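Local coordinates for D-isomer specific 2-hydroxyacid dehydrogenase family protein (Aeromonas salmonicida subsp. salmonicida, PDB 3HG7) that probably works as an NAD-dependent oxidoreductase of the D-isomer specific 2-hydroxyacid dehydrogenase family, at residues Leu244-Asp255 against Gln271-Ser281. The protein carries 1 engineered substitution. Residues are numbered along the deposited sequence; the frame is centred on the assembly and turned at random.
Sequences LRTGKLGMAVLD and QPNLIITPHNS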
ATOM      1  N   LEU A 244      21.900  -4.712   5.484  1.00 27.86           N
ATOM      2  CA  LEU A 244      21.478  -5.967   6.103  1.00 28.15           C
ATOM      3  C   LEU A 244      22.618  -6.972   6.203  1.00 30.36           C
ATOM      4  O   LEU A 244      22.638  -7.796   7.110  1.00 30.66           O
ATOM      5  CB  LEU A 244      20.292  -6.590   5.322  1.00 26.92           C
ATOM      6  CG  LEU A 244      18.968  -5.839   5.432  1.00 22.15           C
ATOM      7  CD1 LEU A 244      17.971  -6.339   4.382  1.00 26.72           C
ATOM      8  CD2 LEU A 244      18.413  -5.992   6.835  1.00 26.53           C
ATOM      9  N   ARG A 245      23.562  -6.902   5.270  1.00 32.37           N
ATOM     10  CA  ARG A 245      24.707  -7.817   5.274  1.00 34.42           C
ATOM     11  C   ARG A 245      25.814  -7.452   6.291  1.00 34.91           C
ATOM     12  O   ARG A 245      26.581  -8.316   6.723  1.00 34.66           O
ATOM     13  CB  ARG A 245      25.297  -7.942   3.861  1.00 35.60           C
ATOM     14  CG  ARG A 245      24.553  -8.923   2.969  1.00 47.48           C
ATOM     15  CD  ARG A 245      25.092  -8.914   1.543  1.00 37.65           C
ATOM     16  NE  ARG A 245      24.624 -10.076   0.784  1.00 47.71           N
ATOM     17  CZ  ARG A 245      24.668 -10.193  -0.543  1.00 38.55           C
ATOM     18  NH1 ARG A 245      25.154  -9.209  -1.300  1.00 47.87           N
ATOM     19  NH2 ARG A 245      24.211 -11.296  -1.121  1.00 47.79           N
ATOM     20  N   THR A 246      25.874  -6.181   6.679  1.00 35.85           N
ATOM     21  CA  THR A 246      26.981  -5.675   7.503  1.00 36.56           C
ATOM     22  C   THR A 246      26.524  -5.163   8.873  1.00 36.54           C
ATOM     23  O   THR A 246      27.231  -4.381   9.524  1.00 36.61           O
ATOM     24  CB  THR A 246      27.782  -4.564   6.758  1.00 36.99           C
ATOM     25  OG1 THR A 246      26.930  -3.439   6.491  1.00 46.41           O
ATOM     26  CG2 THR A 246      28.362  -5.097   5.438  1.00 46.25           C
ATOM     27  N   GLY A 247      25.342  -5.599   9.300  1.00 35.84           N
ATOM     28  CA  GLY A 247      24.828  -5.278  10.632  1.00 35.32           C
ATOM     29  C   GLY A 247      24.427  -3.829  10.843  1.00 34.87           C
ATOM     30  O   GLY A 247      24.441  -3.334  11.973  1.00 35.73           O
ATOM     31  N   LYS A 248      24.063  -3.152   9.759  1.00 33.87           N
ATOM     32  CA  LYS A 248      23.651  -1.755   9.828  1.00 32.89           C
ATOM     33  C   LYS A 248      22.172  -1.629  10.192  1.00 31.40           C
ATOM     34  O   LYS A 248      21.721  -0.581  10.686  1.00 30.60           O
ATOM     35  CB  LYS A 248      23.937  -1.064   8.493  1.00 33.20           C
ATOM     36  CG  LYS A 248      24.565   0.313   8.637  1.00 55.26           C
ATOM     37  CD  LYS A 248      25.901   0.282   9.395  1.00 34.06           C
ATOM     38  CE  LYS A 248      27.087   0.107   8.447  1.00 55.39           C
ATOM     39  NZ  LYS A 248      28.337   0.702   9.005  1.00 34.46           N
ATOM     40  N   LEU A 249      21.440  -2.717   9.945  1.00 30.66           N
ATOM     41  CA  LEU A 249      19.996  -2.811  10.152  1.00 29.40           C
ATOM     42  C   LEU A 249      19.702  -4.256  10.527  1.00 27.32           C
ATOM     43  O   LEU A 249      20.382  -5.171  10.051  1.00 27.54           O
ATOM     44  CB  LEU A 249      19.250  -2.436   8.862  1.00 29.87           C
ATOM     45  CG  LEU A 249      17.730  -2.287   8.920  1.00 33.30           C
ATOM     46  CD1 LEU A 249      17.341  -1.207   9.917  1.00 30.00           C
ATOM     47  CD2 LEU A 249      17.155  -1.987   7.550  1.00 29.96           C
ATOM     48  N   GLY A 250      18.703  -4.473  11.383  1.00 25.18           N
ATOM     49  CA  GLY A 250      18.471  -5.821  11.928  1.00 23.79           C
ATOM     50  C   GLY A 250      17.735  -6.690  10.920  1.00 23.19           C
ATOM     51  O   GLY A 250      18.155  -7.814  10.591  1.00 23.10           O
ATOM     52  N   MET A 251      16.633  -6.152  10.429  1.00 22.64           N
ATOM     53  CA  MET A 251      15.777  -6.893   9.513  1.00 22.66           C
ATOM     54  C   MET A 251      15.076  -5.906   8.613  1.00 20.88           C
ATOM     55  O   MET A 251      14.894  -4.739   8.989  1.00 20.32           O
ATOM     56  CB  MET A 251      14.735  -7.699  10.303  1.00 25.14           C
ATOM     57  CG  MET A 251      15.268  -8.943  11.067  1.00 36.62           C
ATOM     58  SD  MET A 251      15.248 -10.505  10.141  1.00 29.65           S
ATOM     59  CE  MET A 251      13.913 -10.153   8.992  1.00 36.38           C
ATOM     60  N   ALA A 252      14.656  -6.367   7.433  1.00 19.59           N
ATOM     61  CA  ALA A 252      13.782  -5.567   6.578  1.00 17.16           C
ATOM     62  C   ALA A 252      12.561  -6.403   6.142  1.00 17.12           C
ATOM     63  O   ALA A 252      12.705  -7.585   5.845  1.00 18.57           O
ATOM     64  CB  ALA A 252      14.526  -5.091   5.370  1.00 16.88           C
ATOM     65  N   VAL A 253      11.385  -5.790   6.154  1.00 15.94           N
ATOM     66  CA  VAL A 253      10.154  -6.438   5.652  1.00 15.74           C
ATOM     67  C   VAL A 253       9.633  -5.570   4.544  1.00 15.83           C
ATOM     68  O   VAL A 253       9.207  -4.438   4.791  1.00 15.53           O
ATOM     69  CB  VAL A 253       9.062  -6.549   6.760  1.00 15.30           C
ATOM     70  CG1 VAL A 253       7.789  -7.284   6.238  1.00 16.32           C
ATOM     71  CG2 VAL A 253       9.626  -7.266   7.983  1.00 15.11           C
ATOM     72  N   LEU A 254       9.630  -6.106   3.328  1.00 16.62           N
ATOM     73  CA  LEU A 254       9.286  -5.299   2.173  1.00 16.27           C
ATOM     74  C   LEU A 254       8.111  -5.890   1.438  1.00 15.58           C
ATOM     75  O   LEU A 254       8.160  -7.058   1.056  1.00 15.68           O
ATOM     76  CB  LEU A 254      10.464  -5.220   1.201  1.00 16.61           C
ATOM     77  CG  LEU A 254      11.828  -4.698   1.660  1.00 25.51           C
ATOM     78  CD1 LEU A 254      12.642  -4.417   0.416  1.00 18.00           C
ATOM     79  CD2 LEU A 254      11.696  -3.456   2.522  1.00 18.03           C
ATOM     80  N   ASP A 255       7.064  -5.084   1.262  1.00 15.00           N
ATOM     81  CA  ASP A 255       5.870  -5.514   0.532  1.00 15.09           C
ATOM     82  C   ASP A 255       5.913  -4.954  -0.908  1.00 16.44           C
ATOM     83  O   ASP A 255       5.217  -5.434  -1.796  1.00 15.26           O
ATOM     84  CB  ASP A 255       4.600  -5.048   1.253  1.00 15.19           C
ATOM     85  CG  ASP A 255       3.341  -5.648   0.660  1.00  7.39           C
ATOM     86  OD1 ASP A 255       3.325  -6.889   0.429  1.00 15.38           O
ATOM     87  OD2 ASP A 255       2.398  -4.866   0.367  1.00 15.63           O
ATOM     88  N   GLN A 271      18.491 -13.089   0.781  1.00 32.65           N
ATOM     89  CA  GLN A 271      19.041 -12.423   1.974  1.00 31.91           C
ATOM     90  C   GLN A 271      18.333 -12.878   3.248  1.00 31.38           C
ATOM     91  O   GLN A 271      17.127 -12.676   3.372  1.00 31.42           O
ATOM     92  CB  GLN A 271      18.934 -10.897   1.809  1.00 32.09           C
ATOM     93  CG  GLN A 271      19.610 -10.072   2.920  1.00 36.59           C
ATOM     94  CD  GLN A 271      21.085 -10.407   3.103  1.00 32.77           C
ATOM     95  OE1 GLN A 271      21.787 -10.728   2.141  1.00 36.65           O
ATOM     96  NE2 GLN A 271      21.556 -10.338   4.347  1.00 36.36           N
ATOM     97  N   PRO A 272      19.082 -13.481   4.211  1.00 31.15           N
ATOM     98  CA  PRO A 272      18.475 -14.155   5.372  1.00 30.59           C
ATOM     99  C   PRO A 272      17.604 -13.286   6.281  1.00 29.94           C
ATOM    100  O   PRO A 272      16.639 -13.797   6.867  1.00 31.26           O
ATOM    101  CB  PRO A 272      19.688 -14.726   6.128  1.00 31.05           C
ATOM    102  CG  PRO A 272      20.734 -14.865   5.084  1.00 32.95           C
ATOM    103  CD  PRO A 272      20.539 -13.696   4.173  1.00 30.99           C
ATOM    104  N   ASN A 273      17.929 -12.001   6.397  1.00 26.98           N
ATOM    105  CA  ASN A 273      17.192 -11.079   7.263  1.00 25.17           C
ATOM    106  C   ASN A 273      16.370 -10.083   6.451  1.00 23.22           C
ATOM    107  O   ASN A 273      16.146  -8.940   6.857  1.00 23.28           O
ATOM    108  CB  ASN A 273      18.149 -10.370   8.248  1.00 25.89           C
ATOM    109  CG  ASN A 273      19.301  -9.694   7.545  1.00 31.54           C
ATOM    110  OD1 ASN A 273      19.525  -9.898   6.343  1.00 26.66           O
ATOM    111  ND2 ASN A 273      20.051  -8.883   8.287  1.00 26.99           N
ATOM    112  N   LEU A 274      15.894 -10.548   5.301  1.00 22.55           N
ATOM    113  CA  LEU A 274      14.994  -9.776   4.482  1.00 22.11           C
ATOM    114  C   LEU A 274      13.763 -10.658   4.306  1.00 19.98           C
ATOM    115  O   LEU A 274      13.900 -11.812   3.951  1.00 19.02           O
ATOM    116  CB  LEU A 274      15.614  -9.494   3.103  1.00 24.19           C
ATOM    117  CG  LEU A 274      15.008  -8.372   2.247  1.00 26.89           C
ATOM    118  CD1 LEU A 274      15.814  -8.162   0.966  1.00 26.15           C
ATOM    119  CD2 LEU A 274      13.588  -8.626   1.868  1.00 25.97           C
ATOM    120  N   ILE A 275      12.584 -10.104   4.560  1.00 18.94           N
ATOM    121  CA  ILE A 275      11.342 -10.835   4.351  1.00 18.60           C
ATOM    122  C   ILE A 275      10.583 -10.162   3.214  1.00 17.75           C
ATOM    123  O   ILE A 275      10.456  -8.936   3.171  1.00 18.26           O
ATOM    124  CB  ILE A 275      10.492 -10.900   5.625  1.00 18.39           C
ATOM    125  CG1 ILE A 275      11.180 -11.821   6.655  1.00 18.31           C
ATOM    126  CG2 ILE A 275       9.030 -11.307   5.276  1.00 17.54           C
ATOM    127  CD1 ILE A 275      10.569 -11.796   7.990  1.00 20.07           C
ATOM    128  N   ILE A 276      10.031 -10.971   2.327  1.00 19.02           N
ATOM    129  CA  ILE A 276       9.374 -10.467   1.126  1.00 17.06           C
ATOM    130  C   ILE A 276       7.925 -10.921   1.066  1.00 15.51           C
ATOM    131  O   ILE A 276       7.643 -12.100   1.223  1.00 15.90           O
ATOM    132  CB  ILE A 276      10.064 -11.005  -0.135  1.00 18.43           C
ATOM    133  CG1 ILE A 276      11.448 -10.370  -0.317  1.00 21.77           C
ATOM    134  CG2 ILE A 276       9.199 -10.758  -1.375  1.00 20.87           C
ATOM    135  CD1 ILE A 276      12.338 -11.165  -1.213  1.00 18.42           C
ATOM    136  N   THR A 277       7.025  -9.983   0.825  1.00 15.24           N
ATOM    137  CA  THR A 277       5.644 -10.322   0.536  1.00 14.42           C
ATOM    138  C   THR A 277       5.252  -9.728  -0.821  1.00 14.07           C
ATOM    139  O   THR A 277       5.705  -8.637  -1.162  1.00 13.85           O
ATOM    140  CB  THR A 277       4.701  -9.869   1.655  1.00 14.50           C
ATOM    141  OG1 THR A 277       4.856  -8.459   1.918  1.00 14.62           O
ATOM    142  CG2 THR A 277       4.985 -10.676   2.917  1.00 13.53           C
ATOM    143  N   PRO A 278       4.380 -10.419  -1.573  1.00 13.49           N
ATOM    144  CA  PRO A 278       4.112  -9.986  -2.968  1.00 14.30           C
ATOM    145  C   PRO A 278       3.079  -8.872  -3.099  1.00 15.11           C
ATOM    146  O   PRO A 278       2.012  -9.071  -3.690  1.00 15.47           O
ATOM    147  CB  PRO A 278       3.641 -11.269  -3.635  1.00 14.42           C
ATOM    148  CG  PRO A 278       2.981 -12.067  -2.504  1.00 11.65           C
ATOM    149  CD  PRO A 278       3.776 -11.735  -1.262  1.00 13.32           C
ATOM    150  N   HIS A 279       3.410  -7.698  -2.553  1.00 16.56           N
ATOM    151  CA  HIS A 279       2.538  -6.533  -2.594  1.00 18.18           C
ATOM    152  C   HIS A 279       1.087  -6.863  -2.215  1.00 16.89           C
ATOM    153  O   HIS A 279       0.154  -6.615  -2.981  1.00 16.57           O
ATOM    154  CB  HIS A 279       2.626  -5.861  -3.972  1.00 20.14           C
ATOM    155  CG  HIS A 279       2.255  -4.411  -3.963  1.00 23.52           C
ATOM    156  ND1 HIS A 279       2.410  -3.601  -5.065  1.00 22.34           N
ATOM    157  CD2 HIS A 279       1.764  -3.618  -2.979  1.00 22.50           C
ATOM    158  CE1 HIS A 279       2.007  -2.375  -4.770  1.00 23.82           C
ATOM    159  NE2 HIS A 279       1.616  -2.355  -3.508  1.00 24.18           N
ATOM    160  N   ASN A 280       0.905  -7.422  -1.021  1.00 15.19           N
ATOM    161  CA  ASN A 280      -0.408  -7.850  -0.586  1.00 15.13           C
ATOM    162  C   ASN A 280      -0.669  -7.504   0.880  1.00 14.88           C
ATOM    163  O   ASN A 280      -1.516  -8.119   1.534  1.00 14.33           O
ATOM    164  CB  ASN A 280      -0.650  -9.343  -0.922  1.00 16.07           C
ATOM    165  CG  ASN A 280       0.195 -10.298  -0.087  1.00 13.57           C
ATOM    166  OD1 ASN A 280       1.127  -9.889   0.646  1.00 17.36           O
ATOM    167  ND2 ASN A 280      -0.118 -11.586  -0.189  1.00 16.91           N
ATOM    168  N   SER A 281       0.040  -6.486   1.380  1.00 15.44           N
ATOM    169  CA  SER A 281      -0.119  -6.067   2.794  1.00 14.76           C
ATOM    170  C   SER A 281      -1.536  -5.552   3.088  1.00 14.49           C
ATOM    171  O   SER A 281      -2.049  -5.718   4.203  1.00 14.16           O
ATOM    172  CB  SER A 281       0.955  -5.034   3.191  1.00 14.85           C
ATOM    173  OG  SER A 281       0.831  -3.819   2.425  1.00 16.08           O
TER
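The carboxylate of D255 grips T277, N280 and S281, just past strand 274-276. OD1 of D255 takes two bonds: T277 OG1 donates to it at 2.7 Å from the anti side, and N280 N reaches its syn lone pair at 2.9 Å. The other oxygen, D255 OD2, accepts S281 N at 3.0 Å from above the carboxylate plane. With CG anti to the backbone N (chi1 -171°), the acid lies beside its own carbonyl carbon and extends toward residues 277-281. T277 OG1 is also hydrogen-bonded to Y106 OH, from helix 100-115, and the Y106 side chain touches D255 as well.

At the other end, the amide of N273 joins two backbone carbonyls. N273 ND2 donates to L244 O at 3.0 Å, nearly straight and in the amide plane. N273 ND2 also gives a more bent bond (139°) to G250 O at 3.2 Å. Q271 NE2 holds the other polar atom of that amide, N273 OD1, at 2.9 Å, which fixes the flip of the group. The bent side chain of M251 lays SD against N273 CB (3.5 Å) and CE beside I275 CD1.

Between these ends, strands 251-254 and 274-276 pair in parallel through alternating bonds, from A252 N to N273 O through to T277 N to L254 O. Strand 225-228 flanks 251-254 on its other edge. This pairing closes one edge of the seven-stranded parallel sheet, order 3-2-1-4-5-6-7, the order of a Rossmann-type fold, consistent with the NAD-binding domain of this dehydrogenase family.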